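Local coordinates for D-3-phosphoglycerate dehydrogenase oxidoreductase protein (Ralstonia solanacearum, PDB 3GG9) that probably acts as an NAD-dependent oxidoreductase of the D-isomer specific 2-hydroxyacid dehydrogenase family, perhaps oxidising D-3-phosphoglycerate, at residues A[5-10]-A[51-56]; A[16-21]-A[308-313]; A[160-165]-A[185-190]; A[208-213]-A[238-243]. All coordinates share one frame; numbering follows the deposited sequence.

Contact 1: residues A[5-10]-A[51-56]; sequences IAVLDD and ALVLIR. Unlike the reference sequence in segment 51-56: L52 (reference Ile).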
loop_
_atom_site.group_PDB
_atom_site.type_symbol
_atom_site.label_atom_id
_atom_site.label_comp_id
_atom_site.label_asym_id
_atom_site.label_seq_id
_atom_site.Cartn_x
_atom_site.Cartn_y
_atom_site.Cartn_z
ATOM N N ILE A 5 14.220 28.099 -21.649
ATOM C CA ILE A 5 14.290 27.200 -20.491
ATOM C C ILE A 5 13.922 25.779 -20.898
ATOM O O ILE A 5 12.988 25.574 -21.678
ATOM C CB ILE A 5 13.372 27.693 -19.336
ATOM C CG1 ILE A 5 13.844 29.052 -18.844
ATOM C CG2 ILE A 5 13.280 26.661 -18.178
ATOM C CD1 ILE A 5 12.919 29.728 -17.867
ATOM N N ALA A 6 14.692 24.803 -20.415
ATOM C CA ALA A 6 14.345 23.408 -20.593
ATOM C C ALA A 6 14.239 22.690 -19.251
ATOM O O ALA A 6 15.050 22.915 -18.348
ATOM C CB ALA A 6 15.337 22.709 -21.485
ATOM N N VAL A 7 13.213 21.843 -19.145
ATOM C CA VAL A 7 13.027 20.952 -18.012
ATOM C C VAL A 7 13.221 19.531 -18.545
ATOM O O VAL A 7 12.552 19.119 -19.494
ATOM C CB VAL A 7 11.598 21.030 -17.417
ATOM C CG1 VAL A 7 11.512 20.162 -16.163
ATOM C CG2 VAL A 7 11.173 22.480 -17.108
ATOM N N LEU A 8 14.123 18.790 -17.917
ATOM C CA LEU A 8 14.473 17.449 -18.376
ATOM C C LEU A 8 13.717 16.354 -17.612
ATOM O O LEU A 8 13.295 16.569 -16.477
ATOM C CB LEU A 8 15.975 17.254 -18.166
ATOM C CG LEU A 8 16.921 18.132 -18.995
ATOM C CD1 LEU A 8 18.341 17.676 -18.760
ATOM C CD2 LEU A 8 16.575 18.028 -20.491
ATOM N N ASP A 9 13.564 15.188 -18.248
ATOM C CA ASP A 9 13.197 13.910 -17.589
ATOM C C ASP A 9 11.831 13.869 -16.891
ATOM O O ASP A 9 11.702 13.274 -15.827
ATOM C CB ASP A 9 14.270 13.482 -16.583
ATOM C CG ASP A 9 15.673 13.579 -17.134
ATOM O OD1 ASP A 9 15.928 13.017 -18.212
ATOM O OD2 ASP A 9 16.525 14.207 -16.469
ATOM N N ASP A 10 10.826 14.495 -17.490
ATOM C CA ASP A 10 9.480 14.545 -16.887
ATOM C C ASP A 10 8.566 13.522 -17.566
ATOM O O ASP A 10 7.788 13.867 -18.468
ATOM C CB ASP A 10 8.925 15.966 -16.994
ATOM C CG ASP A 10 7.499 16.102 -16.447
ATOM O OD1 ASP A 10 7.046 15.259 -15.636
ATOM O OD2 ASP A 10 6.827 17.076 -16.853
ATOM N N ALA A 51 18.668 28.346 -19.503
ATOM C CA ALA A 51 18.355 27.851 -18.151
ATOM C C ALA A 51 17.833 26.432 -18.169
ATOM O O ALA A 51 16.922 26.098 -18.919
ATOM C CB ALA A 51 17.385 28.781 -17.411
ATOM N N LEU A 52 18.414 25.595 -17.323
ATOM C CA LEU A 52 18.080 24.185 -17.314
ATOM C C LEU A 52 17.501 23.870 -15.951
ATOM O O LEU A 52 18.115 24.178 -14.939
ATOM C CB LEU A 52 19.345 23.366 -17.567
ATOM C CG LEU A 52 19.311 21.960 -18.139
ATOM C CD1 LEU A 52 18.436 21.848 -19.377
ATOM C CD2 LEU A 52 20.734 21.577 -18.456
ATOM N N VAL A 53 16.305 23.283 -15.935
ATOM C CA VAL A 53 15.718 22.784 -14.703
ATOM C C VAL A 53 15.889 21.261 -14.642
ATOM O O VAL A 53 15.458 20.533 -15.549
ATOM C CB VAL A 53 14.234 23.171 -14.547
ATOM C CG1 VAL A 53 13.656 22.609 -13.216
ATOM C CG2 VAL A 53 14.090 24.696 -14.603
ATOM N N LEU A 54 16.537 20.807 -13.573
ATOM C CA LEU A 54 16.774 19.385 -13.348
ATOM C C LEU A 54 15.816 18.842 -12.291
ATOM O O LEU A 54 15.563 19.495 -11.270
ATOM C CB LEU A 54 18.221 19.138 -12.907
ATOM C CG LEU A 54 19.362 19.524 -13.861
ATOM C CD1 LEU A 54 20.716 19.152 -13.266
ATOM C CD2 LEU A 54 19.189 18.844 -15.214
ATOM N N ILE A 55 15.293 17.650 -12.557
ATOM C CA ILE A 55 14.434 16.917 -11.632
ATOM C C ILE A 55 15.294 15.962 -10.824
ATOM O O ILE A 55 15.714 14.913 -11.313
ATOM C CB ILE A 55 13.290 16.170 -12.356
ATOM C CG1 ILE A 55 12.521 17.124 -13.278
ATOM C CG2 ILE A 55 12.365 15.460 -11.338
ATOM C CD1 ILE A 55 11.315 16.503 -13.981
ATOM N N ARG A 56 15.558 16.369 -9.587
ATOM C CA ARG A 56 16.371 15.594 -8.664
ATOM C C ARG A 56 17.672 15.095 -9.301
ATOM O O ARG A 56 18.398 15.878 -9.903
ATOM C CB ARG A 56 15.526 14.485 -8.016
ATOM C CG ARG A 56 14.416 15.062 -7.126
ATOM C CD ARG A 56 14.981 16.010 -6.068
ATOM N NE ARG A 56 16.058 15.392 -5.288
ATOM C CZ ARG A 56 17.289 15.886 -5.144
ATOM N NH1 ARG A 56 18.181 15.224 -4.422
ATOM N NH2 ARG A 56 17.632 17.037 -5.707
HETATM O O HOH W 1 16.692 16.134 -14.474
#

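Contact 2: residues A[16-21]-A[308-313]; sequences RKLDCF and SYEMYF. With SO4 (sulfate ion), chain E.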
loop_
_atom_site.group_PDB
_atom_site.type_symbol
_atom_site.label_atom_id
_atom_site.label_comp_id
_atom_site.label_asym_id
_atom_site.label_seq_id
_atom_site.Cartn_x
_atom_site.Cartn_y
_atom_site.Cartn_z
ATOM N N ARG A 16 4.270 20.787 -16.658
ATOM C CA ARG A 16 3.529 21.832 -17.354
ATOM C C ARG A 16 2.080 22.016 -16.849
ATOM O O ARG A 16 1.463 23.034 -17.135
ATOM C CB ARG A 16 3.583 21.662 -18.882
ATOM C CG ARG A 16 2.681 20.577 -19.451
ATOM C CD ARG A 16 2.728 20.563 -20.969
ATOM N NE ARG A 16 2.097 19.359 -21.506
ATOM C CZ ARG A 16 0.798 19.222 -21.769
ATOM N NH1 ARG A 16 -0.053 20.223 -21.554
ATOM N NH2 ARG A 16 0.342 18.070 -22.249
ATOM N N LYS A 17 1.555 21.051 -16.089
ATOM C CA LYS A 17 0.196 21.174 -15.548
ATOM C C LYS A 17 0.153 21.678 -14.113
ATOM O O LYS A 17 -0.922 21.785 -13.536
ATOM C CB LYS A 17 -0.518 19.840 -15.641
ATOM C CG LYS A 17 -0.628 19.314 -17.070
ATOM C CD LYS A 17 -0.810 17.821 -17.027
ATOM C CE LYS A 17 -0.723 17.206 -18.393
ATOM N NZ LYS A 17 -0.454 15.758 -18.215
ATOM N N LEU A 18 1.312 21.980 -13.532
ATOM C CA LEU A 18 1.362 22.420 -12.133
ATOM C C LEU A 18 0.876 23.851 -12.078
ATOM O O LEU A 18 1.090 24.590 -13.030
ATOM C CB LEU A 18 2.789 22.353 -11.584
ATOM C CG LEU A 18 3.495 20.980 -11.514
ATOM C CD1 LEU A 18 4.912 21.140 -11.076
ATOM C CD2 LEU A 18 2.790 19.965 -10.619
ATOM N N ASP A 19 0.251 24.249 -10.967
ATOM C CA ASP A 19 -0.098 25.656 -10.749
ATOM C C ASP A 19 1.118 26.563 -10.875
ATOM O O ASP A 19 1.018 27.653 -11.426
ATOM C CB ASP A 19 -0.722 25.872 -9.371
ATOM C CG ASP A 19 -2.103 25.215 -9.230
ATOM O OD1 ASP A 19 -2.717 24.809 -10.245
ATOM O OD2 ASP A 19 -2.573 25.094 -8.082
ATOM N N CYS A 20 2.272 26.095 -10.388
ATOM C CA CYS A 20 3.482 26.909 -10.366
ATOM C C CYS A 20 4.113 27.146 -11.750
ATOM O O CYS A 20 4.931 28.032 -11.889
ATOM C CB CYS A 20 4.515 26.334 -9.381
ATOM S SG CYS A 20 5.294 24.805 -9.936
ATOM N N PHE A 21 3.744 26.360 -12.760
ATOM C CA PHE A 21 4.285 26.538 -14.112
ATOM C C PHE A 21 4.089 27.960 -14.675
ATOM O O PHE A 21 4.889 28.424 -15.504
ATOM C CB PHE A 21 3.655 25.538 -15.063
ATOM C CG PHE A 21 4.415 25.367 -16.336
ATOM C CD1 PHE A 21 5.635 24.695 -16.343
ATOM C CD2 PHE A 21 3.915 25.871 -17.530
ATOM C CE1 PHE A 21 6.345 24.533 -17.529
ATOM C CE2 PHE A 21 4.623 25.712 -18.734
ATOM C CZ PHE A 21 5.827 25.045 -18.731
ATOM N N SER A 308 4.413 17.614 -3.573
ATOM C CA SER A 308 5.865 17.605 -3.674
ATOM C C SER A 308 6.322 18.347 -4.935
ATOM O O SER A 308 7.191 19.191 -4.847
ATOM C CB SER A 308 6.408 16.162 -3.668
ATOM O OG SER A 308 7.825 16.153 -3.715
ATOM N N TYR A 309 5.747 18.034 -6.097
ATOM C CA TYR A 309 6.096 18.724 -7.359
ATOM C C TYR A 309 5.766 20.236 -7.283
ATOM O O TYR A 309 6.579 21.092 -7.646
ATOM C CB TYR A 309 5.376 18.067 -8.545
ATOM C CG TYR A 309 6.191 16.974 -9.271
ATOM C CD1 TYR A 309 7.143 16.204 -8.593
ATOM C CD2 TYR A 309 5.982 16.704 -10.627
ATOM C CE1 TYR A 309 7.895 15.201 -9.264
ATOM C CE2 TYR A 309 6.737 15.709 -11.301
ATOM C CZ TYR A 309 7.688 14.969 -10.602
ATOM O OH TYR A 309 8.435 13.975 -11.235
ATOM N N GLU A 310 4.590 20.565 -6.774
ATOM C CA GLU A 310 4.242 21.978 -6.619
ATOM C C GLU A 310 5.329 22.733 -5.837
ATOM O O GLU A 310 5.802 23.756 -6.309
ATOM C CB GLU A 310 2.856 22.165 -5.978
ATOM C CG GLU A 310 1.655 21.785 -6.875
ATOM C CD GLU A 310 1.369 22.737 -8.059
ATOM O OE1 GLU A 310 0.406 22.419 -8.813
ATOM O OE2 GLU A 310 2.077 23.781 -8.253
ATOM N N MET A 311 5.736 22.199 -4.678
ATOM C CA MET A 311 6.771 22.790 -3.813
ATOM C C MET A 311 8.146 22.787 -4.492
ATOM O O MET A 311 8.797 23.831 -4.587
ATOM C CB MET A 311 6.860 22.049 -2.459
ATOM C CG MET A 311 7.918 22.630 -1.490
ATOM S SD MET A 311 8.521 21.473 -0.215
ATOM C CE MET A 311 7.141 21.539 0.934
ATOM N N TYR A 312 8.569 21.619 -4.973
ATOM C CA TYR A 312 9.885 21.471 -5.599
ATOM C C TYR A 312 10.097 22.402 -6.801
ATOM O O TYR A 312 11.052 23.168 -6.811
ATOM C CB TYR A 312 10.166 20.016 -5.973
ATOM C CG TYR A 312 10.686 19.157 -4.825
ATOM C CD1 TYR A 312 11.994 18.681 -4.830
ATOM C CD2 TYR A 312 9.876 18.824 -3.732
ATOM C CE1 TYR A 312 12.481 17.890 -3.781
ATOM C CE2 TYR A 312 10.354 18.031 -2.676
ATOM C CZ TYR A 312 11.654 17.560 -2.716
ATOM O OH TYR A 312 12.140 16.784 -1.679
ATOM N N PHE A 313 9.204 22.337 -7.788
ATOM C CA PHE A 313 9.272 23.206 -8.966
ATOM C C PHE A 313 8.945 24.668 -8.667
ATOM O O PHE A 313 9.569 25.581 -9.225
ATOM C CB PHE A 313 8.381 22.655 -10.064
ATOM C CG PHE A 313 8.887 21.335 -10.594
ATOM C CD1 PHE A 313 9.836 21.318 -11.607
ATOM C CD2 PHE A 313 8.479 20.136 -10.017
ATOM C CE1 PHE A 313 10.336 20.119 -12.089
ATOM C CE2 PHE A 313 8.990 18.886 -10.492
ATOM C CZ PHE A 313 9.922 18.908 -11.525
HETATM S S SO4 E . 15.761 16.358 -1.612
HETATM O O1 SO4 E . 14.997 16.210 -2.833
HETATM O O2 SO4 E . 16.435 17.643 -1.600
HETATM O O3 SO4 E . 14.856 16.286 -0.473
HETATM O O4 SO4 E . 16.730 15.263 -1.555
HETATM O O HOH W 2 -2.184 20.883 -10.592
#

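Contact 3: residues A[160-165]-A[185-190]; sequences GQTLGI and NVLVWG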
loop_
_atom_site.group_PDB
_atom_site.type_symbol
_atom_site.label_atom_id
_atom_site.label_comp_id
_atom_site.label_asym_id
_atom_site.label_seq_id
_atom_site.Cartn_x
_atom_site.Cartn_y
_atom_site.Cartn_z
ATOM N N GLY A 160 2.555 -5.435 16.462
ATOM C CA GLY A 160 3.280 -6.357 17.328
ATOM C C GLY A 160 4.521 -6.958 16.700
ATOM O O GLY A 160 5.200 -7.757 17.333
ATOM N N GLN A 161 4.803 -6.585 15.448
ATOM C CA GLN A 161 6.019 -6.981 14.752
ATOM C C GLN A 161 7.133 -5.957 14.921
ATOM O O GLN A 161 6.918 -4.839 15.375
ATOM C CB GLN A 161 5.731 -7.163 13.263
ATOM C CG GLN A 161 4.684 -8.203 13.003
ATOM C CD GLN A 161 5.295 -9.563 12.851
ATOM O OE1 GLN A 161 5.760 -9.924 11.767
ATOM N NE2 GLN A 161 5.316 -10.332 13.941
ATOM N N THR A 162 8.341 -6.361 14.564
ATOM C CA THR A 162 9.503 -5.497 14.694
ATOM C C THR A 162 9.869 -4.768 13.401
ATOM O O THR A 162 10.147 -5.392 12.354
ATOM C CB THR A 162 10.721 -6.262 15.307
ATOM O OG1 THR A 162 10.378 -6.748 16.616
ATOM C CG2 THR A 162 11.929 -5.355 15.436
ATOM N N LEU A 163 9.869 -3.444 13.497
ATOM C CA LEU A 163 10.334 -2.542 12.443
ATOM C C LEU A 163 11.753 -2.050 12.727
ATOM O O LEU A 163 11.987 -1.329 13.708
ATOM C CB LEU A 163 9.384 -1.345 12.322
ATOM C CG LEU A 163 9.753 -0.234 11.326
ATOM C CD1 LEU A 163 9.791 -0.758 9.878
ATOM C CD2 LEU A 163 8.838 1.001 11.453
ATOM N N GLY A 164 12.703 -2.456 11.877
ATOM C CA GLY A 164 14.058 -1.915 11.905
ATOM C C GLY A 164 14.203 -0.671 11.025
ATOM O O GLY A 164 13.812 -0.666 9.848
ATOM N N ILE A 165 14.697 0.408 11.616
ATOM C CA ILE A 165 14.975 1.643 10.882
ATOM C C ILE A 165 16.481 1.858 10.845
ATOM O O ILE A 165 17.106 2.147 11.873
ATOM C CB ILE A 165 14.220 2.868 11.491
ATOM C CG1 ILE A 165 12.692 2.649 11.471
ATOM C CG2 ILE A 165 14.626 4.160 10.801
ATOM C CD1 ILE A 165 12.086 2.421 10.069
ATOM N N ASN A 185 7.037 -2.931 17.061
ATOM C CA ASN A 185 8.237 -2.795 17.895
ATOM C C ASN A 185 9.342 -2.103 17.089
ATOM O O ASN A 185 9.979 -2.719 16.226
ATOM C CB ASN A 185 8.675 -4.190 18.405
ATOM C CG ASN A 185 9.845 -4.133 19.385
ATOM O OD1 ASN A 185 9.870 -3.302 20.291
ATOM N ND2 ASN A 185 10.817 -5.040 19.211
ATOM N N VAL A 186 9.550 -0.816 17.333
ATOM C CA VAL A 186 10.485 -0.046 16.509
ATOM C C VAL A 186 11.908 -0.003 17.102
ATOM O O VAL A 186 12.118 0.431 18.260
ATOM C CB VAL A 186 9.960 1.384 16.189
ATOM C CG1 VAL A 186 10.915 2.095 15.215
ATOM C CG2 VAL A 186 8.537 1.345 15.606
ATOM N N LEU A 187 12.866 -0.467 16.298
ATOM C CA LEU A 187 14.299 -0.402 16.597
ATOM C C LEU A 187 15.048 0.409 15.556
ATOM O O LEU A 187 14.892 0.198 14.346
ATOM C CB LEU A 187 14.917 -1.804 16.657
ATOM C CG LEU A 187 14.406 -2.859 17.643
ATOM C CD1 LEU A 187 15.062 -4.206 17.344
ATOM C CD2 LEU A 187 14.679 -2.446 19.078
ATOM N N VAL A 188 15.904 1.309 16.033
ATOM C CA VAL A 188 16.666 2.204 15.172
ATOM C C VAL A 188 18.162 1.859 15.258
ATOM O O VAL A 188 18.652 1.470 16.311
ATOM C CB VAL A 188 16.397 3.701 15.539
ATOM C CG1 VAL A 188 17.212 4.638 14.668
ATOM C CG2 VAL A 188 14.901 4.025 15.377
ATOM N N TRP A 189 18.868 1.970 14.138
ATOM C CA TRP A 189 20.327 1.919 14.122
ATOM C C TRP A 189 20.877 2.972 13.135
ATOM O O TRP A 189 20.172 3.411 12.247
ATOM C CB TRP A 189 20.833 0.502 13.801
ATOM C CG TRP A 189 22.245 0.299 14.323
ATOM C CD1 TRP A 189 22.619 0.051 15.618
ATOM C CD2 TRP A 189 23.452 0.390 13.570
ATOM N NE1 TRP A 189 23.983 -0.030 15.710
ATOM C CE2 TRP A 189 24.521 0.176 14.465
ATOM C CE3 TRP A 189 23.736 0.628 12.221
ATOM C CZ2 TRP A 189 25.851 0.188 14.054
ATOM C CZ3 TRP A 189 25.061 0.649 11.809
ATOM C CH2 TRP A 189 26.104 0.429 12.722
ATOM N N GLY A 190 22.124 3.393 13.330
ATOM C CA GLY A 190 22.784 4.378 12.461
ATOM C C GLY A 190 24.037 4.903 13.128
ATOM O O GLY A 190 24.527 4.300 14.086
#

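Contact 4: residues A[208-213]-A[238-243]; sequences SKDALF and LTRMKP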
loop_
_atom_site.group_PDB
_atom_site.type_symbol
_atom_site.label_atom_id
_atom_site.label_comp_id
_atom_site.label_asym_id
_atom_site.label_seq_id
_atom_site.Cartn_x
_atom_site.Cartn_y
_atom_site.Cartn_z
ATOM N N SER A 208 23.243 -3.696 17.908
ATOM C CA SER A 208 24.243 -3.550 16.875
ATOM C C SER A 208 23.546 -3.570 15.530
ATOM O O SER A 208 22.356 -3.872 15.438
ATOM C CB SER A 208 25.248 -4.704 16.943
ATOM O OG SER A 208 24.594 -5.949 16.853
ATOM N N LYS A 209 24.298 -3.231 14.497
ATOM C CA LYS A 209 23.852 -3.390 13.123
ATOM C C LYS A 209 23.389 -4.820 12.862
ATOM O O LYS A 209 22.317 -5.028 12.296
ATOM C CB LYS A 209 24.985 -3.008 12.177
ATOM C CG LYS A 209 24.634 -3.046 10.720
ATOM C CD LYS A 209 25.860 -2.608 9.947
ATOM C CE LYS A 209 25.829 -3.104 8.535
ATOM N NZ LYS A 209 27.164 -2.876 7.923
ATOM N N ASP A 210 24.189 -5.789 13.300
ATOM C CA ASP A 210 23.842 -7.212 13.204
ATOM C C ASP A 210 22.489 -7.533 13.844
ATOM O O ASP A 210 21.703 -8.296 13.289
ATOM C CB ASP A 210 24.922 -8.089 13.857
ATOM C CG ASP A 210 26.281 -7.977 13.182
ATOM O OD1 ASP A 210 27.187 -8.749 13.568
ATOM O OD2 ASP A 210 26.460 -7.130 12.280
ATOM N N ALA A 211 22.228 -6.950 15.017
ATOM C CA ALA A 211 20.976 -7.151 15.756
ATOM C C ALA A 211 19.748 -6.617 15.008
ATOM O O ALA A 211 18.658 -7.188 15.097
ATOM C CB ALA A 211 21.067 -6.491 17.137
ATOM N N LEU A 212 19.941 -5.519 14.285
ATOM C CA LEU A 212 18.880 -4.908 13.488
ATOM C C LEU A 212 18.401 -5.833 12.389
ATOM O O LEU A 212 17.202 -5.988 12.188
ATOM C CB LEU A 212 19.355 -3.582 12.898
ATOM C CG LEU A 212 18.280 -2.691 12.271
ATOM C CD1 LEU A 212 17.542 -1.884 13.367
ATOM C CD2 LEU A 212 18.952 -1.766 11.273
ATOM N N PHE A 213 19.346 -6.459 11.699
ATOM C CA PHE A 213 19.038 -7.366 10.595
ATOM C C PHE A 213 18.446 -8.706 11.052
ATOM O O PHE A 213 17.580 -9.270 10.374
ATOM C CB PHE A 213 20.295 -7.574 9.718
ATOM C CG PHE A 213 20.593 -6.413 8.796
ATOM C CD1 PHE A 213 21.427 -5.379 9.197
ATOM C CD2 PHE A 213 19.999 -6.338 7.539
ATOM C CE1 PHE A 213 21.689 -4.287 8.350
ATOM C CE2 PHE A 213 20.247 -5.254 6.693
ATOM C CZ PHE A 213 21.103 -4.233 7.089
ATOM N N LEU A 238 22.157 -8.934 4.869
ATOM C CA LEU A 238 20.858 -9.392 4.366
ATOM C C LEU A 238 20.561 -10.864 4.673
ATOM O O LEU A 238 19.439 -11.210 5.003
ATOM C CB LEU A 238 20.764 -9.138 2.856
ATOM C CG LEU A 238 20.735 -7.669 2.433
ATOM C CD1 LEU A 238 20.882 -7.573 0.925
ATOM C CD2 LEU A 238 19.453 -6.956 2.922
ATOM N N THR A 239 21.559 -11.745 4.564
ATOM C CA THR A 239 21.312 -13.166 4.839
ATOM C C THR A 239 21.189 -13.477 6.341
ATOM O O THR A 239 20.890 -14.597 6.721
ATOM C CB THR A 239 22.332 -14.100 4.135
ATOM O OG1 THR A 239 23.651 -13.681 4.457
ATOM C CG2 THR A 239 22.145 -14.049 2.601
ATOM N N ARG A 240 21.393 -12.461 7.178
ATOM C CA ARG A 240 21.138 -12.517 8.614
ATOM C C ARG A 240 19.634 -12.415 8.892
ATOM O O ARG A 240 19.148 -12.829 9.951
ATOM C CB ARG A 240 21.841 -11.327 9.273
ATOM C CG ARG A 240 22.339 -11.544 10.671
ATOM C CD ARG A 240 23.851 -11.563 10.767
ATOM N NE ARG A 240 24.476 -10.415 10.113
ATOM C CZ ARG A 240 25.779 -10.150 10.150
ATOM N NH1 ARG A 240 26.267 -9.092 9.505
ATOM N NH2 ARG A 240 26.598 -10.944 10.828
ATOM N N MET A 241 18.907 -11.831 7.932
ATOM C CA MET A 241 17.469 -11.558 8.068
ATOM C C MET A 241 16.621 -12.824 8.177
ATOM O O MET A 241 17.021 -13.887 7.689
ATOM C CB MET A 241 16.964 -10.644 6.930
ATOM C CG MET A 241 17.543 -9.203 6.961
ATOM S SD MET A 241 16.931 -7.983 5.739
ATOM C CE MET A 241 15.253 -7.715 6.311
ATOM N N LYS A 242 15.458 -12.719 8.817
ATOM C CA LYS A 242 14.521 -13.845 8.873
ATOM C C LYS A 242 14.089 -14.280 7.460
ATOM O O LYS A 242 14.059 -13.457 6.545
ATOM C CB LYS A 242 13.274 -13.501 9.683
ATOM C CG LYS A 242 13.543 -12.968 11.077
ATOM C CD LYS A 242 12.231 -12.645 11.768
ATOM C CE LYS A 242 12.487 -11.922 13.057
ATOM N NZ LYS A 242 11.223 -11.745 13.850
ATOM N N PRO A 243 13.760 -15.576 7.282
ATOM C CA PRO A 243 13.143 -16.050 6.035
ATOM C C PRO A 243 11.784 -15.422 5.716
ATOM O O PRO A 243 11.361 -15.483 4.580
ATOM C CB PRO A 243 12.953 -17.549 6.286
ATOM C CG PRO A 243 13.946 -17.882 7.325
ATOM C CD PRO A 243 13.991 -16.693 8.219
HETATM O O HOH W 3 15.168 -9.982 9.750
#

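Contact 1: residues A[5-10]-A[51-56]
Strands 5-7 and 51-54 run side by side and are tightly laced over I5 to V7 and A51 to V53. A6 uses both backbone polar groups on strand 51-54. A6 N donates to A51 O at 3.0 Å. A6 O accepts from V53 N at 2.7 Å, almost straight (174°). L8 N then donates to V53 O at 3.2 Å. All three acceptors are met nearly along their C=O axes. On one face of the sheet lie I5, V7, A51 and V53. V7 and V53 lie side by side there, each with CG1 anti to the backbone N, and V7 CG2 sits 4.1 Å from V53 CB. The other face carries A6 and L52. L52 CG is anti to the backbone N, and L52 CD1 folds back to 3.8 Å from A6 CB.

The pair is parallel and forms the second and third strands of a five-stranded parallel sheet ordered 2-1-3-4-5, as in the flavodoxin-like substrate-binding domain of this family. Helix 306-324 covers V53 through F317 and I320.

Past L8 the direct backbone bonds stop. This looser end is buried too. I55 CD1 lies 3.2 Å from L8 O, and a water links D9 to I55: it donates to D9 OD2 and accepts from I55 N, each at 2.8 Å. D9 is also held by T59 and T35. D10 receives the amides of A14 and V15 on its carboxylate, while D10 CB lies 3.9 Å from I55 CD1.

Contact 2: residues A[16-21]-A[308-313]
The contact joins the loop after strand 4-7 to the long helix 306-324, which packs on the sheet containing strand 4-7. In this family a C-terminal helix returns in this way to the substrate-binding domain.

The polar part is a carboxylate gripped by two consecutive backbone amides. E310 bends at chi2 (-71°), so its end turns back to the loop. D19 N donates to E310 OE1 at 2.8 Å, and C20 N donates to E310 OE2 at 3.2 Å. Each oxygen uses its syn lone pair, so the two bonds fix the rotation of the carboxylate.

The charges are less favourable. D19 OD2 lies 4.1 Å from E310 OE1, with the two carboxylate planes 46° apart. This could raise the proton affinity of either acid, while the two amides should favour a charged E310. D19 itself is exposed.

The apolar contacts are made by L18 and C20. L18 CD2 touches Y309 CB at 3.8 Å. L18 CD1 meets F313 CD2 at 3.9 Å, and the L18 and F313 side chains cross at about a right angle. C20 has SG between the backbone N and the carbonyl carbon, chi1 72°, which puts C20 SG 3.8 Å from F313 CB. N151 of the second subunit packs on L18.

Y309 OH is hydrogen-bonded to R58, outside the helix. Y312 OH receives S107 N and reaches a sulfate, probably from the crystallisation liquor, that R80 and R224 also bind. F313 CE2 sits 3.5 Å above the Y309 ring, over its centre.

Contact 3: residues A[160-165]-A[185-190]
Strands 162-166 and 185-189 are the two parallel strands of a beta-alpha-beta crossover, connected through helix 170-181. Their backbones form an unbroken parallel ladder. N185 N donates to Q161 O at 2.5 Å, a very short bond. L163 N goes back to N185 O at 2.8 Å, but the donor stands above the carbonyl plane and the bond is bent (143°). Farther on the ladder straightens: L187 N to L163 O, I165 N to L187 O and W189 N to I165 O all lie nearly along the C=O axis.

This is the start of the Rossmann-type, NAD-binding part of the chain. I165 touches residues of a GxGxxG pattern just after its strand, consistent with a dinucleotide-binding turn. One face carries L163, I165, V186 and V188. I165 and V186 pack on helix 170-181, both touching A176, and V188 packs on helix 192-200. L163 and V186 lie side by side, with L163 CD2 4.2 Å from V186 CG2. I165 crosses V186 obliquely, CG1 to CG1.

T162, N185 and L187 occupy the other face, where G164 adds no side chain. T162 and N185 point the same way. N185 ND2 donates to T162 OG1 at 3.1 Å and 167°, with the oxygen only 5° out of the amide plane. T162 CG2, anti to its backbone N, turns toward L187 and touches L187 CD1 at 3.8 Å.

Contact 4: residues A[208-213]-A[238-243]
F213 has the most surface buried by this contact, followed by R240 and D210. The F213 ring is met at its edge by M241. M241 CG lies close to the ring plane, 3.8 Å from F213 CD2. M241 SD is 5.2 Å from the F213 ring centroid and 80° off the normal, an edge-on Met-aromatic contact. L238 CD2 approaches F213 CE2 at 4.2 Å. L219 of strand 218-221 packs on both F213 and M241. The backbone joins in: M241 CA lies 3.3 Å from F213 O, as a CH...O contact. A water donates to F213 O and accepts from K242 N, bridging the segments.

In the fold, this joins the N-terminal part of the short helix 209-215 to a type I turn, L238 to M241, in the NAD-binding part of the chain. S208 is the N-cap of that helix and takes A211 N on OG. The turn is closed by M241 N bonding to L238 O.

R240 bends at chi2 and chi3, which lays its guanidinium over the D210 carboxylate. The two planes are stacked, 26° apart. D210 OD2 is 3.4 Å from R240 NH1, a salt bridge of charges alone because the oxygen sits over a guanidinium face. R240 NH1 has a second salt bridge, to D237. R240 NE is buried with no partner in the model. R240 CB lies 4.1 Å from F213 CB.

How the contacts relate
Following the chain from the N terminus, contact 1 closes the first loop by pairing strand 4-7 with strand 51-54. Segment 16-21 leaves within that loop and finds its partner only at 308-313, so contacts 1 and 2 cross. They touch where I55 meets F313 and R56 meets Y312, which ties the C-terminal helix to the N-terminal sheet. Contacts 3 and 4 both fall within the long span that contact 2 closes. They follow one another in series, inside the NAD-binding range. They also touch: W189 packs on K209, and L212 lies on G164. Contacts 1 and 3 are centred about 38 Å apart, on opposite sides of the chain's centre.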